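Side-chain contacts in teichoic acid biosynthesis protein F (Staphylococcus epidermidis, PDB 3L7I), which is a teichoic acid biosynthesis protein whose modelled part joins two parallel-sheet domains in the manner of the GT-B fold: residues R324-K327 / N328-R332; T490-F493 / R494-W498; L562-L566 / D567-K571; K678-D681 / K682-Q685; D692-D696 / R697-V701. All blocks are in the same frame, centred on the assembly; numbering follows the deposited sequence.

All five contacts are local, between side chains about one helical turn apart, and each is part buried and part exposed. Contact 1 stands apart, about 37 Å from the chain's centre (centre to centre), on helix 316-331, where other subunits cover it and a sulfate ion binds. Contact 2 lies on a helix packed against the seven-stranded sheet and has buried phenylalanines beside an exposed salt bridge. Contacts 3 and 4 are helix starts near the six-stranded sheet, each with a weak side-chain cap. Contact 5, on the helix that follows contact 4's, is aromatic, with one cysteine sulfur beside the rings; its nearest atoms come within about 7 Å of contact 2.

Contact 1: R324-K327 / N328-R332; sequences RHVK and NIVLR. With SO4 (sulfate ion), chain F.
Lys-327 and Leu-331 sit one turn apart on helix 316-331 with their side chains slanting past each other, methyl CD1 of Leu-331 lying 4.2 Å from CG of Lys-327. The lysine starts with CG anti to the backbone N (chi1 -168°) and then bends at chi3 (54°), which swings the amine toward the sulfate ion: NZ donates to O4 at 3.1 Å and, weakly, to O3 at 3.3 Å. Arg-333 of the same chain and Arg-320 of a second subunit hydrogen-bond to the same anion. Val-326 and Val-330 have matching first torsions and bring CG1 of the former to 4.3 Å from CG2 of the latter. Val-326 packs on Phe-319 of the second subunit and His-325 of a third, Val-330 on Phe-314 of the second and Leu-340 of the third. Asn-328 lies against the carbonyl of Arg-324, its CG 3.7 Å from Arg-324 O, while its backbone N donates to that oxygen at 2.9 Å, nearly straight at 168°. Beyond it, ND2 bonds to the hydroxyl of Ser-339, which also engages ND1 of His-325. The imidazole has Ile-329 CD1 over one face, but the modelled spacing is doubtful. Chemically the helix is divided: valines serve the subunit interface, His-325 and Asn-328 tie down helix 336-344, and the lysine probably helps to balance an anion that is probably from the crystallisation liquor.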
# COMPACT_ATOMS: atom_id res chain seq x y z
N ARG A 324 -1.91 9.83 -2.29
CA ARG A 324 -0.90 10.76 -2.77
C ARG A 324 -0.13 11.36 -1.61
O ARG A 324 1.10 11.49 -1.64
CB ARG A 324 -1.50 11.86 -3.65
CG ARG A 324 -0.44 12.54 -4.53
CD ARG A 324 -1.02 12.96 -5.89
NE ARG A 324 -2.40 13.45 -5.73
CZ ARG A 324 -3.47 12.94 -6.34
NH1 ARG A 324 -3.33 11.92 -7.19
NH2 ARG A 324 -4.68 13.47 -6.11
N HIS A 325 -0.87 11.70 -0.57
CA HIS A 325 -0.29 12.28 0.63
C HIS A 325 0.67 11.33 1.39
O HIS A 325 1.67 11.79 1.96
CB HIS A 325 -1.39 12.79 1.55
CG HIS A 325 -0.89 13.55 2.72
ND1 HIS A 325 -0.09 14.68 2.60
CD2 HIS A 325 -1.06 13.36 4.05
CE1 HIS A 325 0.20 15.14 3.80
NE2 HIS A 325 -0.37 14.36 4.70
N VAL A 326 0.37 10.02 1.38
CA VAL A 326 1.26 9.05 2.00
C VAL A 326 2.55 9.10 1.24
O VAL A 326 3.62 9.23 1.84
CB VAL A 326 0.73 7.61 1.91
CG1 VAL A 326 1.81 6.59 2.38
CG2 VAL A 326 -0.57 7.45 2.70
N LYS A 327 2.44 9.00 -0.09
CA LYS A 327 3.58 9.12 -0.97
C LYS A 327 4.44 10.34 -0.59
O LYS A 327 5.60 10.18 -0.24
CB LYS A 327 3.15 9.17 -2.45
CG LYS A 327 4.30 9.01 -3.46
CD LYS A 327 3.82 8.82 -4.89
CE LYS A 327 2.85 9.95 -5.33
NZ LYS A 327 2.43 9.89 -6.81
N ASN A 328 3.86 11.54 -0.62
CA ASN A 328 4.63 12.73 -0.29
C ASN A 328 5.22 12.75 1.13
O ASN A 328 6.34 13.25 1.34
CB ASN A 328 3.78 13.98 -0.48
CG ASN A 328 3.51 14.27 -1.94
OD1 ASN A 328 4.26 13.82 -2.83
ND2 ASN A 328 2.43 15.02 -2.20
N ILE A 329 4.48 12.24 2.10
CA ILE A 329 5.04 12.18 3.44
C ILE A 329 6.25 11.23 3.51
O ILE A 329 7.30 11.61 4.02
CB ILE A 329 4.02 11.78 4.53
CG1 ILE A 329 3.59 13.01 5.32
CG2 ILE A 329 4.70 10.91 5.55
CD1 ILE A 329 2.55 13.78 4.70
N VAL A 330 6.11 10.00 3.05
CA VAL A 330 7.23 9.07 3.20
C VAL A 330 8.40 9.41 2.30
O VAL A 330 9.54 9.18 2.65
CB VAL A 330 6.79 7.65 2.91
CG1 VAL A 330 8.00 6.72 2.86
CG2 VAL A 330 5.76 7.22 3.92
N LEU A 331 8.10 9.94 1.11
CA LEU A 331 9.14 10.29 0.15
C LEU A 331 9.80 11.63 0.44
O LEU A 331 10.84 11.96 -0.15
CB LEU A 331 8.65 10.21 -1.29
CG LEU A 331 8.52 8.74 -1.66
CD1 LEU A 331 8.44 8.52 -3.14
CD2 LEU A 331 9.68 7.97 -1.07
N ARG A 332 9.20 12.39 1.37
CA ARG A 332 9.77 13.66 1.79
C ARG A 332 9.73 14.72 0.68
O ARG A 332 10.48 15.69 0.70
CB ARG A 332 11.18 13.42 2.30
CG ARG A 332 11.20 12.81 3.70
CD ARG A 332 12.38 11.86 3.92
NE ARG A 332 13.67 12.38 3.43
CZ ARG A 332 14.77 11.64 3.25
NH1 ARG A 332 14.75 10.33 3.52
NH2 ARG A 332 15.89 12.20 2.80
S SO4 F . 5.70 9.40 -8.62
O1 SO4 F . 7.10 9.14 -8.30
O2 SO4 F . 5.56 9.58 -10.06
O3 SO4 F . 4.91 8.23 -8.22
O4 SO4 F . 5.28 10.61 -7.91

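Contact 2: T490-F493 / R494-W498; sequences TEIF and RSAFW
Phe-493 and Phe-497 lie side by side and point the same way, one turn apart at the end of helix 487-496. Their planes are only 26° from parallel, yet the rings are slid apart, with centroids separated by 5.2 Å, so they barely overlap; the touch is made by CD1 of Phe-493 and CE1 of Phe-497 at 3.6 Å. Near-equal first torsions (chi1 -70° and -73°), each placing CG opposite the carbonyl carbon, explain the shared direction. Next to them, Ile-492 CG2 meets Ala-496 CB at 4.1 Å. On the exposed side, Glu-491 and Arg-494 also run together: Arg-494 NH2 donates to Glu-491 OE2 at 3.1 Å, a salt bridge lying near the guanidinium plane, and the carboxylate is nearly coplanar with it. Glu-501 gives that same NH2 a second acidic partner, which probably limits how far the arginine swings.

The backbone sets these spacings. Ile-492 O accepts from Ala-496 N at 2.7 Å and also from Ser-495 N at 3.2 Å, the latter lying above the carbonyl plane, while Phe-497 N reaches Phe-493 O at 3.0 Å. Further out, Trp-443 and Trp-479 meet Phe-497 edge-to-face. Helix 487-496 is the crossover of a beta-alpha-beta unit between parallel strands 481-484 and 504-506; both phenylalanines rest on Leu-482 of the first strand, and Trp-498 leans on helix 465-476.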
# COMPACT_ATOMS: atom_id res chain seq x y z
N THR A 490 -14.13 44.23 -22.50
CA THR A 490 -15.26 43.35 -22.24
C THR A 490 -15.53 42.42 -23.42
O THR A 490 -15.70 41.23 -23.25
CB THR A 490 -16.56 44.11 -21.96
OG1 THR A 490 -16.39 44.98 -20.83
CG2 THR A 490 -17.70 43.13 -21.68
N GLU A 491 -15.59 42.98 -24.63
CA GLU A 491 -15.98 42.19 -25.79
C GLU A 491 -14.94 41.11 -26.07
O GLU A 491 -15.28 39.97 -26.41
CB GLU A 491 -16.18 43.09 -27.01
CG GLU A 491 -17.50 42.86 -27.73
CD GLU A 491 -18.70 43.49 -27.02
OE1 GLU A 491 -19.04 44.66 -27.33
OE2 GLU A 491 -19.33 42.81 -26.17
N ILE A 492 -13.67 41.48 -25.90
CA ILE A 492 -12.54 40.58 -26.01
C ILE A 492 -12.57 39.54 -24.90
O ILE A 492 -12.25 38.38 -25.13
CB ILE A 492 -11.21 41.34 -25.92
CG1 ILE A 492 -10.99 42.18 -27.16
CG2 ILE A 492 -10.04 40.40 -25.74
CD1 ILE A 492 -9.86 43.18 -27.01
N PHE A 493 -12.95 39.93 -23.69
CA PHE A 493 -12.90 38.99 -22.58
C PHE A 493 -13.97 37.93 -22.73
O PHE A 493 -13.73 36.77 -22.43
CB PHE A 493 -13.04 39.67 -21.22
CG PHE A 493 -11.84 40.47 -20.83
CD1 PHE A 493 -10.63 40.25 -21.45
CD2 PHE A 493 -11.92 41.44 -19.85
CE1 PHE A 493 -9.54 40.99 -21.11
CE2 PHE A 493 -10.83 42.19 -19.51
CZ PHE A 493 -9.64 41.96 -20.14
N ARG A 494 -15.14 38.35 -23.18
CA ARG A 494 -16.26 37.45 -23.39
C ARG A 494 -15.88 36.29 -24.33
O ARG A 494 -16.42 35.20 -24.24
CB ARG A 494 -17.46 38.24 -23.91
CG ARG A 494 -18.50 37.40 -24.61
CD ARG A 494 -19.90 37.82 -24.23
NE ARG A 494 -20.12 39.25 -24.48
CZ ARG A 494 -21.29 39.85 -24.28
NH1 ARG A 494 -22.33 39.15 -23.82
NH2 ARG A 494 -21.43 41.15 -24.53
N SER A 495 -14.91 36.53 -25.21
CA SER A 495 -14.41 35.52 -26.13
C SER A 495 -13.11 34.84 -25.65
O SER A 495 -13.01 33.61 -25.65
CB SER A 495 -14.17 36.16 -27.51
OG SER A 495 -13.24 35.43 -28.30
N ALA A 496 -12.13 35.65 -25.27
CA ALA A 496 -10.77 35.19 -24.98
C ALA A 496 -10.65 34.42 -23.68
O ALA A 496 -9.73 33.62 -23.50
CB ALA A 496 -9.80 36.37 -24.98
N PHE A 497 -11.59 34.67 -22.77
CA PHE A 497 -11.56 34.04 -21.46
C PHE A 497 -12.77 33.16 -21.19
O PHE A 497 -12.97 32.72 -20.06
CB PHE A 497 -11.48 35.10 -20.36
CG PHE A 497 -10.14 35.77 -20.25
CD1 PHE A 497 -10.05 37.09 -19.80
CD2 PHE A 497 -8.98 35.09 -20.58
CE1 PHE A 497 -8.80 37.72 -19.69
CE2 PHE A 497 -7.74 35.70 -20.47
CZ PHE A 497 -7.65 37.01 -20.03
N TRP A 498 -13.59 32.91 -22.20
CA TRP A 498 -14.81 32.14 -22.01
C TRP A 498 -15.60 32.72 -20.83
O TRP A 498 -15.86 32.01 -19.85
CB TRP A 498 -14.49 30.67 -21.69
CG TRP A 498 -13.54 29.92 -22.63
CD1 TRP A 498 -13.87 29.21 -23.75
CD2 TRP A 498 -12.11 29.80 -22.49
NE1 TRP A 498 -12.75 28.68 -24.33
CE2 TRP A 498 -11.66 29.02 -23.58
CE3 TRP A 498 -11.18 30.28 -21.57
CZ2 TRP A 498 -10.31 28.71 -23.77
CZ3 TRP A 498 -9.84 29.97 -21.75
CH2 TRP A 498 -9.42 29.18 -22.84

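Contact 3: L562-L566 / D567-K571; sequences LKIDL and DNLYK
Asp-565, which closes a type I turn begun at Leu-562 and has positive phi (73°), starts helix 566-573: Asp-565 O accepts from Leu-569 N at 3.0 Å. Tyr-570 N follows onto Leu-566 O at 2.6 Å. The aspartate side chain is the N-cap. Setting CG opposite the backbone N (chi1 -154°) folds the carboxylate back over the first turn, where OD2 takes the N-H of Asn-568; the bond is straight, at 163°, but long at 3.3 Å and hence weak. Asn-568 crosses the aspartate at about a right angle, with its CB 3.7 Å from Asp-565 CG. The other carboxylate oxygen, OD1, is hydrogen-bonded to the hydroxyl of Tyr-671, so both carboxylate oxygens are engaged, OD2 only weakly. A second acid stands close by, OD2 of Asp-567 being 5.2 Å from OD2 of Asp-565; the amide end of the helix would probably ease that like-charge pair. The apolar face is carried by Leu-569, whose CD1 touches CG2 of Ile-564 at 4.0 Å and CD2 of Leu-566 at 4.4 Å.

That face turns inward: Leu-569 packs on Ile-579 of strand 577-581, and Ile-564 on Phe-640 of strand 637-640, both in the six-stranded parallel sheet. Asn-568 meets helix 670-677 at Tyr-671 and Ala-674, while the Tyr-570 ring stacks on Phe-599.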
# COMPACT_ATOMS: atom_id res chain seq x y z
N LEU A 562 20.68 50.37 -26.59
CA LEU A 562 19.29 50.57 -26.95
C LEU A 562 19.19 51.17 -28.33
O LEU A 562 19.91 52.10 -28.65
CB LEU A 562 18.61 51.48 -25.91
CG LEU A 562 18.82 51.09 -24.45
CD1 LEU A 562 17.90 51.88 -23.54
CD2 LEU A 562 18.60 49.61 -24.28
N LYS A 563 18.31 50.64 -29.16
CA LYS A 563 18.14 51.18 -30.50
C LYS A 563 17.70 52.64 -30.42
O LYS A 563 17.84 53.39 -31.37
CB LYS A 563 17.14 50.35 -31.29
CG LYS A 563 17.45 48.85 -31.33
CD LYS A 563 18.13 48.44 -32.64
CE LYS A 563 18.72 47.02 -32.54
NZ LYS A 563 19.87 46.92 -31.57
N ILE A 564 17.16 53.06 -29.29
CA ILE A 564 16.69 54.46 -29.20
C ILE A 564 17.82 55.52 -29.28
O ILE A 564 17.56 56.68 -29.60
CB ILE A 564 15.75 54.70 -27.96
CG1 ILE A 564 14.73 55.79 -28.26
CG2 ILE A 564 16.55 54.99 -26.69
CD1 ILE A 564 13.67 55.93 -27.19
N ASP A 565 19.06 55.10 -29.01
CA ASP A 565 20.25 55.98 -29.06
C ASP A 565 20.40 57.01 -27.91
O ASP A 565 20.16 58.21 -28.11
CB ASP A 565 20.36 56.68 -30.42
CG ASP A 565 21.79 57.05 -30.78
OD1 ASP A 565 22.08 57.26 -31.98
OD2 ASP A 565 22.63 57.12 -29.84
N LEU A 566 20.79 56.57 -26.71
CA LEU A 566 20.98 57.49 -25.58
C LEU A 566 21.91 58.68 -25.89
O LEU A 566 21.58 59.82 -25.56
CB LEU A 566 21.47 56.75 -24.34
CG LEU A 566 20.42 55.78 -23.81
CD1 LEU A 566 20.97 55.05 -22.61
CD2 LEU A 566 19.09 56.48 -23.49
N ASP A 567 23.05 58.42 -26.51
CA ASP A 567 23.92 59.50 -26.94
C ASP A 567 23.19 60.60 -27.70
O ASP A 567 23.34 61.78 -27.38
CB ASP A 567 25.06 58.98 -27.79
CG ASP A 567 26.31 58.80 -27.00
OD1 ASP A 567 26.56 59.65 -26.08
OD2 ASP A 567 27.05 57.83 -27.29
N ASN A 568 22.43 60.21 -28.72
CA ASN A 568 21.74 61.21 -29.51
C ASN A 568 20.79 61.95 -28.60
O ASN A 568 20.80 63.19 -28.54
CB ASN A 568 20.96 60.61 -30.68
CG ASN A 568 20.53 61.66 -31.68
OD1 ASN A 568 21.37 62.38 -32.21
ND2 ASN A 568 19.23 61.76 -31.94
N LEU A 569 19.99 61.17 -27.88
CA LEU A 569 19.01 61.70 -26.96
C LEU A 569 19.68 62.68 -25.99
O LEU A 569 19.20 63.79 -25.77
CB LEU A 569 18.33 60.54 -26.22
CG LEU A 569 17.06 59.97 -26.84
CD1 LEU A 569 16.47 58.96 -25.93
CD2 LEU A 569 16.04 61.05 -27.04
N TYR A 570 20.80 62.26 -25.42
CA TYR A 570 21.54 63.08 -24.48
C TYR A 570 21.97 64.41 -25.11
O TYR A 570 21.81 65.45 -24.51
CB TYR A 570 22.75 62.29 -23.99
CG TYR A 570 23.53 62.84 -22.82
CD1 TYR A 570 22.92 63.64 -21.83
CD2 TYR A 570 24.86 62.54 -22.68
CE1 TYR A 570 23.66 64.12 -20.76
CE2 TYR A 570 25.58 63.02 -21.63
CZ TYR A 570 25.00 63.80 -20.67
OH TYR A 570 25.81 64.21 -19.63
N LYS A 571 22.50 64.35 -26.33
CA LYS A 571 22.89 65.54 -27.10
C LYS A 571 21.70 66.47 -27.40
O LYS A 571 21.83 67.70 -27.34
CB LYS A 571 23.55 65.13 -28.42
CG LYS A 571 25.06 64.93 -28.36
CD LYS A 571 25.63 64.46 -29.73
CE LYS A 571 27.09 64.90 -29.97
NZ LYS A 571 28.06 64.42 -28.93

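Contact 4: K678-D681 / K682-Q685; sequences KNLD and KVQQ
Asn-679 is the N-cap of helix 680-686, and its side chain accepts from Lys-682 N. Among the polar contacts, the asparagine, with CG directed opposite its backbone N (chi1 -178°), presents OD1 to Lys-682 N at 3.3 Å, a weak capping bond. The same N-H also leans weakly on Asn-679 O at 3.2 Å, where the N-H...O angle is just 130°; two soft bonds thus share one donor. After a weak bond from Val-683 N to Leu-680 O, the i to i+4 pattern sets in: Gln-684 N donates to Leu-680 O at 3.0 Å, and Gln-685 N to Asp-681 O at 3.1 Å.

Van der Waals contacts come next. The lysine chain passes across the asparagine amide at roughly a right angle, with Lys-682 CB 3.5 Å from Asn-679 ND2. A bend at chi3 (-47°) returns CE to the same nitrogen. Gln-685 instead lays its CG methylene against Asp-681 O at 3.5 Å.

The apolar share is small: CD2 of Leu-680 and CG2 of Val-683, both on buried residues, stand 4.3 Å apart.

The capped helix lies beside the six-stranded sheet. Leu-680 packs on Asp-617, just before strand 618-621, and Gln-684 on Pro-636, just before strand 637-640; NE2 of Gln-684 bonds to Lys-634 O and to Gln-688 of the following helix. Lys-678, ahead of the cap, forms a salt bridge with Glu-572 of helix 566-573.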
# COMPACT_ATOMS: atom_id res chain seq x y z
N LYS A 678 11.69 67.71 -28.95
CA LYS A 678 12.25 69.03 -28.66
C LYS A 678 11.14 69.93 -28.12
O LYS A 678 11.34 70.66 -27.15
CB LYS A 678 12.84 69.64 -29.93
CG LYS A 678 14.10 70.43 -29.70
CD LYS A 678 15.13 69.59 -28.99
CE LYS A 678 16.51 69.85 -29.54
NZ LYS A 678 16.55 69.39 -30.95
N ASN A 679 9.98 69.86 -28.76
CA ASN A 679 8.85 70.72 -28.45
C ASN A 679 7.58 69.91 -28.18
O ASN A 679 6.77 69.67 -29.08
CB ASN A 679 8.62 71.69 -29.61
CG ASN A 679 7.48 72.65 -29.34
OD1 ASN A 679 6.84 72.59 -28.29
ND2 ASN A 679 7.22 73.54 -30.30
N LEU A 680 7.42 69.48 -26.92
CA LEU A 680 6.27 68.66 -26.55
C LEU A 680 4.94 69.33 -26.90
O LEU A 680 4.05 68.69 -27.47
CB LEU A 680 6.30 68.28 -25.07
CG LEU A 680 6.88 66.90 -24.74
CD1 LEU A 680 6.38 66.43 -23.39
CD2 LEU A 680 6.51 65.89 -25.81
N ASP A 681 4.80 70.62 -26.57
CA ASP A 681 3.53 71.31 -26.76
C ASP A 681 3.02 71.18 -28.19
O ASP A 681 1.81 71.06 -28.41
CB ASP A 681 3.64 72.78 -26.39
CG ASP A 681 3.78 73.00 -24.89
OD1 ASP A 681 3.43 72.09 -24.10
OD2 ASP A 681 4.23 74.11 -24.50
N LYS A 682 3.93 71.22 -29.15
CA LYS A 682 3.55 71.11 -30.55
C LYS A 682 3.01 69.73 -30.86
O LYS A 682 2.13 69.57 -31.71
CB LYS A 682 4.72 71.43 -31.48
CG LYS A 682 4.37 71.35 -32.96
CD LYS A 682 5.44 72.00 -33.80
CE LYS A 682 5.81 73.35 -33.20
NZ LYS A 682 6.86 74.04 -34.01
N VAL A 683 3.54 68.72 -30.18
CA VAL A 683 3.04 67.37 -30.34
C VAL A 683 1.63 67.24 -29.75
O VAL A 683 0.74 66.66 -30.37
CB VAL A 683 3.98 66.34 -29.70
CG1 VAL A 683 3.73 64.96 -30.31
CG2 VAL A 683 5.41 66.78 -29.91
N GLN A 684 1.44 67.78 -28.54
CA GLN A 684 0.13 67.79 -27.88
C GLN A 684 -0.95 68.40 -28.79
O GLN A 684 -2.09 67.95 -28.80
CB GLN A 684 0.23 68.55 -26.55
CG GLN A 684 -1.02 68.53 -25.70
CD GLN A 684 -1.11 67.31 -24.83
OE1 GLN A 684 -0.37 67.17 -23.85
NE2 GLN A 684 -2.03 66.41 -25.16
N GLN A 685 -0.57 69.42 -29.55
CA GLN A 685 -1.50 70.06 -30.47
C GLN A 685 -1.78 69.21 -31.71
O GLN A 685 -2.95 69.00 -32.07
CB GLN A 685 -0.95 71.41 -30.91
CG GLN A 685 -1.05 72.49 -29.87
CD GLN A 685 -0.54 73.81 -30.38
OE1 GLN A 685 -0.74 74.16 -31.55
NE2 GLN A 685 0.13 74.57 -29.51

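Contact 5: D692-D696 / R697-V701; sequences DAFYD and RFCSV
Phe-694 sets its CG anti to the backbone N (chi1 -172°), whereas Phe-698 sets its own anti to the carbonyl carbon (chi1 -52°), and these opposed choices draw together two rings one turn apart on helix 688-698. The result is an i to i+4 aromatic pair, accompanied by cysteine sulfur-aromatic contacts to Phe-694 and Tyr-695, in a protein of GT-B type. The ring planes are inclined at 49° with centroids 4.8 Å apart, neither stacked nor edge-to-face. Phe-698 comes over one face of Phe-694: its CD2 stands 3.6 Å above that plane, displaced toward the rim, and is 3.7 Å from CE1 of Phe-694. CG of Arg-697 sits over the centre of one face of the Phe-698 ring.

Cys-699 lies between two aromatic neighbours. Its SG is 5.2 Å from the centroid of the Phe-694 ring and 5.5 Å from that of Tyr-695, approaching both obliquely, while its CB touches CD1 of Tyr-695 at 3.8 Å. The tyrosine ring also makes a cation-pi contact with Lys-634.

Phe-698 connects the two halves of the fold: it meets Phe-628 of helix 626-630 and, edge-to-face, Tyr-488 of helix 487-496. The bond from Phe-698 N to Phe-694 O is ordinary, but Cys-699 N meets Tyr-695 O from above the carbonyl plane as the helix loses its regular form. Past the cysteine, the Ser-700 hydroxyl turns back on the helix, OG donating weakly to Asp-696 O at 3.2 Å.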
# COMPACT_ATOMS: atom_id res chain seq x y z
N ASP A 692 -7.62 62.40 -27.88
CA ASP A 692 -9.00 62.44 -27.42
C ASP A 692 -9.77 61.20 -27.90
O ASP A 692 -10.50 60.60 -27.13
CB ASP A 692 -9.68 63.74 -27.87
CG ASP A 692 -9.15 64.98 -27.13
OD1 ASP A 692 -8.56 64.82 -26.04
OD2 ASP A 692 -9.34 66.12 -27.64
N ALA A 693 -9.58 60.80 -29.15
CA ALA A 693 -10.27 59.61 -29.66
C ALA A 693 -9.88 58.39 -28.84
O ALA A 693 -10.73 57.57 -28.48
CB ALA A 693 -9.93 59.39 -31.12
N PHE A 694 -8.59 58.27 -28.55
CA PHE A 694 -8.04 57.16 -27.79
C PHE A 694 -8.56 57.19 -26.36
O PHE A 694 -8.88 56.15 -25.79
CB PHE A 694 -6.50 57.24 -27.81
CG PHE A 694 -5.82 56.06 -27.25
CD1 PHE A 694 -5.49 54.99 -28.05
CD2 PHE A 694 -5.48 56.02 -25.91
CE1 PHE A 694 -4.84 53.88 -27.52
CE2 PHE A 694 -4.83 54.92 -25.38
CZ PHE A 694 -4.51 53.85 -26.19
N TYR A 695 -8.63 58.38 -25.77
CA TYR A 695 -9.14 58.51 -24.41
C TYR A 695 -10.62 58.18 -24.35
O TYR A 695 -11.11 57.71 -23.34
CB TYR A 695 -8.91 59.93 -23.87
CG TYR A 695 -9.59 60.18 -22.54
CD1 TYR A 695 -8.92 59.98 -21.35
CD2 TYR A 695 -10.90 60.61 -22.48
CE1 TYR A 695 -9.53 60.21 -20.13
CE2 TYR A 695 -11.52 60.84 -21.27
CZ TYR A 695 -10.84 60.65 -20.11
OH TYR A 695 -11.46 60.88 -18.90
N ASP A 696 -11.33 58.46 -25.43
CA ASP A 696 -12.75 58.18 -25.46
C ASP A 696 -12.93 56.69 -25.46
O ASP A 696 -13.76 56.16 -24.74
CB ASP A 696 -13.41 58.77 -26.71
CG ASP A 696 -13.68 60.26 -26.59
OD1 ASP A 696 -13.52 60.81 -25.48
OD2 ASP A 696 -14.07 60.87 -27.62
N ARG A 697 -12.12 56.01 -26.27
CA ARG A 697 -12.34 54.61 -26.58
C ARG A 697 -11.88 53.65 -25.47
O ARG A 697 -12.53 52.65 -25.22
CB ARG A 697 -11.67 54.24 -27.91
CG ARG A 697 -12.08 52.88 -28.42
CD ARG A 697 -11.44 52.51 -29.74
NE ARG A 697 -11.79 51.13 -30.09
CZ ARG A 697 -11.27 50.42 -31.09
NH1 ARG A 697 -10.34 50.95 -31.89
NH2 ARG A 697 -11.67 49.18 -31.30
N PHE A 698 -10.78 53.97 -24.80
CA PHE A 698 -10.19 53.03 -23.88
C PHE A 698 -10.10 53.50 -22.43
O PHE A 698 -9.93 52.68 -21.53
CB PHE A 698 -8.80 52.64 -24.37
CG PHE A 698 -8.78 52.18 -25.78
CD1 PHE A 698 -9.19 50.91 -26.12
CD2 PHE A 698 -8.33 53.03 -26.79
CE1 PHE A 698 -9.17 50.50 -27.45
CE2 PHE A 698 -8.31 52.62 -28.11
CZ PHE A 698 -8.73 51.35 -28.44
N CYS A 699 -10.21 54.80 -22.19
CA CYS A 699 -9.92 55.29 -20.85
C CYS A 699 -11.08 56.02 -20.20
O CYS A 699 -10.95 56.50 -19.06
CB CYS A 699 -8.70 56.21 -20.86
SG CYS A 699 -7.48 55.76 -22.10
N SER A 700 -12.19 56.12 -20.91
CA SER A 700 -13.32 56.93 -20.46
C SER A 700 -13.97 56.36 -19.20
O SER A 700 -14.59 57.07 -18.43
CB SER A 700 -14.37 57.04 -21.57
OG SER A 700 -14.98 55.78 -21.80
N VAL A 701 -13.82 55.05 -19.01
CA VAL A 701 -14.51 54.36 -17.94
C VAL A 701 -13.99 54.69 -16.55
O VAL A 701 -14.77 54.68 -15.61
CB VAL A 701 -14.50 52.84 -18.15
CG1 VAL A 701 -15.04 52.10 -16.92
CG2 VAL A 701 -15.28 52.47 -19.41